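Local structure of pumilio homolog 23 (Arabidopsis thaliana, 5WZJ) at residues F306-V319 against I342-L354. The protein binds RNA sequence-specifically through its pumilio repeats, recognises 18S rRNA, and probably regulates translation and mRNA stability. Numbering follows the deposited sequence.
Sequences FNKVFKNSLFELSV and IMWEELAPRFKDL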
loop_
_atom_site.group_PDB
_atom_site.type_symbol
_atom_site.label_atom_id
_atom_site.label_comp_id
_atom_site.label_asym_id
_atom_site.label_seq_id
_atom_site.Cartn_x
_atom_site.Cartn_y
_atom_site.Cartn_z
ATOM N N PHE A 306 -12.802 18.890 -4.809
ATOM C CA PHE A 306 -13.607 18.876 -3.588
ATOM C C PHE A 306 -14.885 19.689 -3.762
ATOM O O PHE A 306 -15.992 19.209 -3.486
ATOM C CB PHE A 306 -12.770 19.414 -2.419
ATOM C CG PHE A 306 -13.458 19.341 -1.078
ATOM C CD1 PHE A 306 -14.421 20.270 -0.722
ATOM C CD2 PHE A 306 -13.107 18.362 -0.164
ATOM C CE1 PHE A 306 -15.050 20.203 0.517
ATOM C CE2 PHE A 306 -13.733 18.274 1.066
ATOM C CZ PHE A 306 -14.699 19.207 1.414
ATOM N N ASN A 307 -14.755 20.915 -4.268
ATOM C CA ASN A 307 -15.907 21.810 -4.366
ATOM C C ASN A 307 -16.867 21.407 -5.483
ATOM O O ASN A 307 -18.087 21.379 -5.281
ATOM C CB ASN A 307 -15.424 23.242 -4.563
ATOM C CG ASN A 307 -14.791 23.811 -3.302
ATOM O OD1 ASN A 307 -15.272 23.574 -2.190
ATOM N ND2 ASN A 307 -13.706 24.554 -3.470
ATOM N N LYS A 308 -16.348 21.110 -6.676
ATOM C CA LYS A 308 -17.225 20.948 -7.832
ATOM C C LYS A 308 -17.726 19.522 -8.024
ATOM O O LYS A 308 -18.772 19.331 -8.647
ATOM C CB LYS A 308 -16.512 21.403 -9.116
ATOM C CG LYS A 308 -15.942 22.815 -9.030
ATOM C CD LYS A 308 -17.025 23.875 -8.787
ATOM C CE LYS A 308 -16.416 25.297 -8.755
ATOM N NZ LYS A 308 -15.758 25.641 -10.070
ATOM N N VAL A 309 -17.020 18.516 -7.529
ATOM C CA VAL A 309 -17.374 17.127 -7.768
ATOM C C VAL A 309 -17.970 16.476 -6.522
ATOM O O VAL A 309 -19.059 15.904 -6.574
ATOM C CB VAL A 309 -16.156 16.333 -8.291
ATOM C CG1 VAL A 309 -16.437 14.841 -8.257
ATOM C CG2 VAL A 309 -15.803 16.792 -9.710
ATOM N N PHE A 310 -17.276 16.568 -5.388
ATOM C CA PHE A 310 -17.589 15.718 -4.240
ATOM C C PHE A 310 -18.529 16.372 -3.233
ATOM O O PHE A 310 -19.364 15.680 -2.645
ATOM C CB PHE A 310 -16.296 15.299 -3.535
ATOM C CG PHE A 310 -15.445 14.406 -4.371
ATOM C CD1 PHE A 310 -15.776 13.062 -4.516
ATOM C CD2 PHE A 310 -14.352 14.910 -5.061
ATOM C CE1 PHE A 310 -15.019 12.228 -5.322
ATOM C CE2 PHE A 310 -13.571 14.071 -5.855
ATOM C CZ PHE A 310 -13.912 12.738 -5.992
ATOM N N LYS A 311 -18.395 17.675 -3.007
ATOM C CA LYS A 311 -19.190 18.336 -1.980
ATOM C C LYS A 311 -20.677 18.122 -2.248
ATOM O O LYS A 311 -21.131 18.188 -3.393
ATOM C CB LYS A 311 -18.851 19.829 -1.931
ATOM C CG LYS A 311 -19.497 20.590 -0.746
ATOM C CD LYS A 311 -19.303 22.107 -0.862
ATOM C CE LYS A 311 -20.132 22.858 0.193
ATOM N NZ LYS A 311 -19.894 24.331 0.168
ATOM N N ASN A 312 -21.422 17.808 -1.188
ATOM C CA ASN A 312 -22.849 17.482 -1.167
ATOM C C ASN A 312 -23.152 16.051 -1.623
ATOM O O ASN A 312 -24.302 15.629 -1.525
ATOM C CB ASN A 312 -23.707 18.458 -1.996
ATOM C CG ASN A 312 -23.538 19.888 -1.537
ATOM O OD1 ASN A 312 -23.563 20.164 -0.347
ATOM N ND2 ASN A 312 -23.324 20.795 -2.474
ATOM N N SER A 313 -22.169 15.279 -2.090
ATOM C CA SER A 313 -22.399 13.885 -2.449
ATOM C C SER A 313 -21.616 12.915 -1.570
ATOM O O SER A 313 -21.530 11.725 -1.898
ATOM C CB SER A 313 -22.047 13.649 -3.923
ATOM O OG SER A 313 -22.835 14.464 -4.784
ATOM N N LEU A 314 -21.050 13.383 -0.460
ATOM C CA LEU A 314 -20.063 12.577 0.257
ATOM C C LEU A 314 -20.670 11.286 0.798
ATOM O O LEU A 314 -20.056 10.215 0.704
ATOM C CB LEU A 314 -19.446 13.395 1.393
ATOM C CG LEU A 314 -18.600 14.606 0.980
ATOM C CD1 LEU A 314 -17.938 15.237 2.207
ATOM C CD2 LEU A 314 -17.541 14.194 -0.068
ATOM N N PHE A 315 -21.873 11.359 1.370
ATOM C CA PHE A 315 -22.432 10.157 1.977
ATOM C C PHE A 315 -22.879 9.167 0.913
ATOM O O PHE A 315 -22.632 7.961 1.044
ATOM C CB PHE A 315 -23.592 10.491 2.921
ATOM C CG PHE A 315 -24.234 9.267 3.520
ATOM C CD1 PHE A 315 -23.534 8.479 4.412
ATOM C CD2 PHE A 315 -25.505 8.873 3.138
ATOM C CE1 PHE A 315 -24.093 7.331 4.941
ATOM C CE2 PHE A 315 -26.077 7.724 3.670
ATOM C CZ PHE A 315 -25.368 6.957 4.581
ATOM N N GLU A 316 -23.521 9.653 -0.155
ATOM C CA GLU A 316 -23.930 8.755 -1.234
ATOM C C GLU A 316 -22.737 7.994 -1.798
ATOM O O GLU A 316 -22.825 6.785 -2.052
ATOM C CB GLU A 316 -24.630 9.527 -2.353
ATOM C CG GLU A 316 -25.070 8.616 -3.499
ATOM C CD GLU A 316 -25.584 9.376 -4.715
ATOM O OE1 GLU A 316 -25.931 10.571 -4.581
ATOM O OE2 GLU A 316 -25.630 8.771 -5.812
ATOM N N LEU A 317 -21.607 8.683 -1.995
ATOM C CA LEU A 317 -20.423 8.014 -2.524
ATOM C C LEU A 317 -19.795 7.080 -1.490
ATOM O O LEU A 317 -19.231 6.035 -1.850
ATOM C CB LEU A 317 -19.415 9.061 -3.019
ATOM C CG LEU A 317 -19.896 9.892 -4.220
ATOM C CD1 LEU A 317 -18.955 11.051 -4.512
ATOM C CD2 LEU A 317 -20.089 9.031 -5.481
ATOM N N SER A 318 -19.934 7.406 -0.205
ATOM C CA SER A 318 -19.374 6.577 0.859
ATOM C C SER A 318 -20.108 5.255 1.034
ATOM O O SER A 318 -19.537 4.321 1.603
ATOM C CB SER A 318 -19.382 7.340 2.180
ATOM O OG SER A 318 -18.537 8.469 2.109
ATOM N N VAL A 319 -21.358 5.138 0.572
ATOM C CA VAL A 319 -22.046 3.856 0.682
ATOM C C VAL A 319 -21.866 2.998 -0.556
ATOM O O VAL A 319 -22.313 1.841 -0.571
ATOM C CB VAL A 319 -23.550 4.031 0.987
ATOM C CG1 VAL A 319 -23.732 4.801 2.277
ATOM C CG2 VAL A 319 -24.273 4.721 -0.158
ATOM N N ILE A 342 -16.967 20.712 6.368
ATOM C CA ILE A 342 -17.919 20.205 5.383
ATOM C C ILE A 342 -17.974 18.684 5.439
ATOM O O ILE A 342 -19.055 18.084 5.410
ATOM C CB ILE A 342 -17.563 20.722 3.977
ATOM C CG1 ILE A 342 -17.903 22.207 3.873
ATOM C CG2 ILE A 342 -18.295 19.931 2.916
ATOM C CD1 ILE A 342 -17.179 22.929 2.762
ATOM N N MET A 343 -16.816 18.036 5.558
ATOM C CA MET A 343 -16.819 16.580 5.616
ATOM C C MET A 343 -17.506 16.084 6.884
ATOM O O MET A 343 -18.231 15.085 6.852
ATOM C CB MET A 343 -15.390 16.047 5.521
ATOM C CG MET A 343 -14.717 16.349 4.170
ATOM S SD MET A 343 -13.109 15.561 4.041
ATOM C CE MET A 343 -12.249 16.284 5.442
ATOM N N TRP A 344 -17.300 16.769 8.008
ATOM C CA TRP A 344 -17.925 16.312 9.244
ATOM C C TRP A 344 -19.441 16.441 9.172
ATOM O O TRP A 344 -20.165 15.535 9.597
ATOM C CB TRP A 344 -17.367 17.087 10.439
ATOM C CG TRP A 344 -17.803 16.536 11.759
ATOM C CD1 TRP A 344 -17.265 15.473 12.430
ATOM C CD2 TRP A 344 -18.866 17.027 12.571
ATOM N NE1 TRP A 344 -17.938 15.271 13.616
ATOM C CE2 TRP A 344 -18.928 16.213 13.721
ATOM C CE3 TRP A 344 -19.779 18.075 12.434
ATOM C CZ2 TRP A 344 -19.865 16.417 14.725
ATOM C CZ3 TRP A 344 -20.702 18.278 13.427
ATOM C CH2 TRP A 344 -20.743 17.453 14.562
ATOM N N GLU A 345 -19.939 17.539 8.606
ATOM C CA GLU A 345 -21.384 17.731 8.514
ATOM C C GLU A 345 -22.042 16.672 7.632
ATOM O O GLU A 345 -23.131 16.178 7.953
ATOM C CB GLU A 345 -21.698 19.129 7.987
ATOM C CG GLU A 345 -21.434 20.243 8.987
ATOM C CD GLU A 345 -21.541 21.628 8.362
ATOM O OE1 GLU A 345 -22.099 21.740 7.246
ATOM O OE2 GLU A 345 -21.056 22.601 8.982
ATOM N N GLU A 346 -21.406 16.307 6.513
ATOM C CA GLU A 346 -22.057 15.372 5.602
ATOM C C GLU A 346 -21.992 13.935 6.106
ATOM O O GLU A 346 -22.887 13.138 5.797
ATOM C CB GLU A 346 -21.442 15.459 4.196
ATOM C CG GLU A 346 -21.613 16.810 3.476
ATOM C CD GLU A 346 -21.325 16.719 1.967
ATOM O OE1 GLU A 346 -21.680 15.687 1.358
ATOM O OE2 GLU A 346 -20.740 17.669 1.386
ATOM N N LEU A 347 -20.956 13.578 6.864
ATOM C CA LEU A 347 -20.655 12.178 7.167
ATOM C C LEU A 347 -20.798 11.793 8.635
ATOM O O LEU A 347 -21.186 10.654 8.932
ATOM C CB LEU A 347 -19.223 11.843 6.719
ATOM C CG LEU A 347 -18.942 11.936 5.220
ATOM C CD1 LEU A 347 -17.449 11.792 4.954
ATOM C CD2 LEU A 347 -19.739 10.879 4.477
ATOM N N ALA A 348 -20.436 12.676 9.564
ATOM C CA ALA A 348 -20.463 12.299 10.977
ATOM C C ALA A 348 -21.843 11.867 11.464
ATOM O O ALA A 348 -21.917 10.843 12.165
ATOM C CB ALA A 348 -19.917 13.441 11.844
ATOM N N PRO A 349 -22.959 12.549 11.125
ATOM C CA PRO A 349 -24.284 12.033 11.512
ATOM C C PRO A 349 -24.562 10.614 11.033
ATOM O O PRO A 349 -25.491 9.968 11.523
ATOM C CB PRO A 349 -25.257 13.012 10.841
ATOM C CG PRO A 349 -24.474 14.248 10.626
ATOM C CD PRO A 349 -23.063 13.831 10.400
ATOM N N ARG A 350 -23.783 10.124 10.063
ATOM C CA ARG A 350 -24.021 8.818 9.457
ATOM C C ARG A 350 -22.907 7.826 9.754
ATOM O O ARG A 350 -22.753 6.842 9.020
ATOM C CB ARG A 350 -24.196 8.963 7.946
ATOM C CG ARG A 350 -25.141 10.067 7.534
ATOM C CD ARG A 350 -26.574 9.714 7.883
ATOM N NE ARG A 350 -27.328 9.260 6.718
ATOM C CZ ARG A 350 -27.708 10.052 5.718
ATOM N NH1 ARG A 350 -27.389 11.344 5.718
ATOM N NH2 ARG A 350 -28.405 9.551 4.708
ATOM N N PHE A 351 -22.113 8.074 10.802
ATOM C CA PHE A 351 -21.086 7.117 11.205
ATOM C C PHE A 351 -21.687 5.740 11.429
ATOM O O PHE A 351 -21.095 4.723 11.052
ATOM C CB PHE A 351 -20.392 7.582 12.485
ATOM C CG PHE A 351 -19.155 8.407 12.263
ATOM C CD1 PHE A 351 -18.839 8.911 11.013
ATOM C CD2 PHE A 351 -18.295 8.664 13.322
ATOM C CE1 PHE A 351 -17.698 9.669 10.830
ATOM C CE2 PHE A 351 -17.153 9.421 13.146
ATOM C CZ PHE A 351 -16.855 9.928 11.897
ATOM N N LYS A 352 -22.866 5.690 12.052
ATOM C CA LYS A 352 -23.484 4.402 12.347
ATOM C C LYS A 352 -23.817 3.659 11.061
ATOM O O LYS A 352 -23.480 2.480 10.909
ATOM C CB LYS A 352 -24.745 4.605 13.192
ATOM C CG LYS A 352 -25.388 3.306 13.683
ATOM C CD LYS A 352 -26.754 3.568 14.339
ATOM C CE LYS A 352 -27.119 2.485 15.348
ATOM N NZ LYS A 352 -26.831 1.111 14.845
ATOM N N ASP A 353 -24.490 4.340 10.129
ATOM C CA ASP A 353 -24.771 3.768 8.815
ATOM C C ASP A 353 -23.505 3.217 8.176
ATOM O O ASP A 353 -23.476 2.077 7.699
ATOM C CB ASP A 353 -25.381 4.828 7.901
ATOM C CG ASP A 353 -26.551 5.548 8.537
ATOM O OD1 ASP A 353 -26.327 6.414 9.410
ATOM O OD2 ASP A 353 -27.690 5.258 8.142
ATOM N N LEU A 354 -22.443 4.024 8.165
ATOM C CA LEU A 354 -21.209 3.608 7.508
ATOM C C LEU A 354 -20.648 2.342 8.143
ATOM O O LEU A 354 -20.243 1.414 7.434
ATOM C CB LEU A 354 -20.189 4.747 7.553
ATOM C CG LEU A 354 -20.523 5.980 6.698
ATOM C CD1 LEU A 354 -19.544 7.118 6.966
ATOM C CD2 LEU A 354 -20.517 5.627 5.221
HETATM O O HOH W 1 -23.599 13.804 1.668
#
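E346 reaches from helix 337-347 to the turn that leads into helix 314-318 and holds backbone N-H groups there with both carboxylate oxygens. The contact belongs to the all-helical right-handed superhelix of pumilio repeats. The N312 N-H meets E346 OE2 on its syn side at 2.7 Å. The L314 N-H points to E346 OE1 at 3.0 Å, nearly in line with the C-O bond. A water that accepts from F315 N donates to E346 OE1, so the carboxylate serves the amides of N312 and L314 directly and that of F315 through the water. Negative charge here would probably be favoured by the helix N-terminus. The E346 chain runs extended beyond CG, which carries its carboxylate past the side chain of L314. With an alanine in place of this glutamate, the amides of N312 and L314 would probably lose these acceptors, and the F310-S313 turn would be less firmly tied to helix 337-347.

R350 lies across one face of the F315 ring. Its CZ sits 3.9 Å from the ring centroid in a cation-pi contact, and its CG adds a CH-pi contact. Bends at chi2 (-70°) and chi3 fold the guanidinium over the ring. The two planes are 37° apart. V319 CG1 covers the opposite face, while D353 CB and L347 CD2 approach the edge.

Apolar packing extends the contact toward F306 and toward L354. M343 CG meets the F306 ring edge at CE2 and also touches L314 CD1. L354 CD2 packs on S318 CB. Farther out, L366 of helix 360-373 backs M343. S318 OG donates to L314 O at 2.7 Å, while S318 N reaches the same oxygen from the other face of the carbonyl plane.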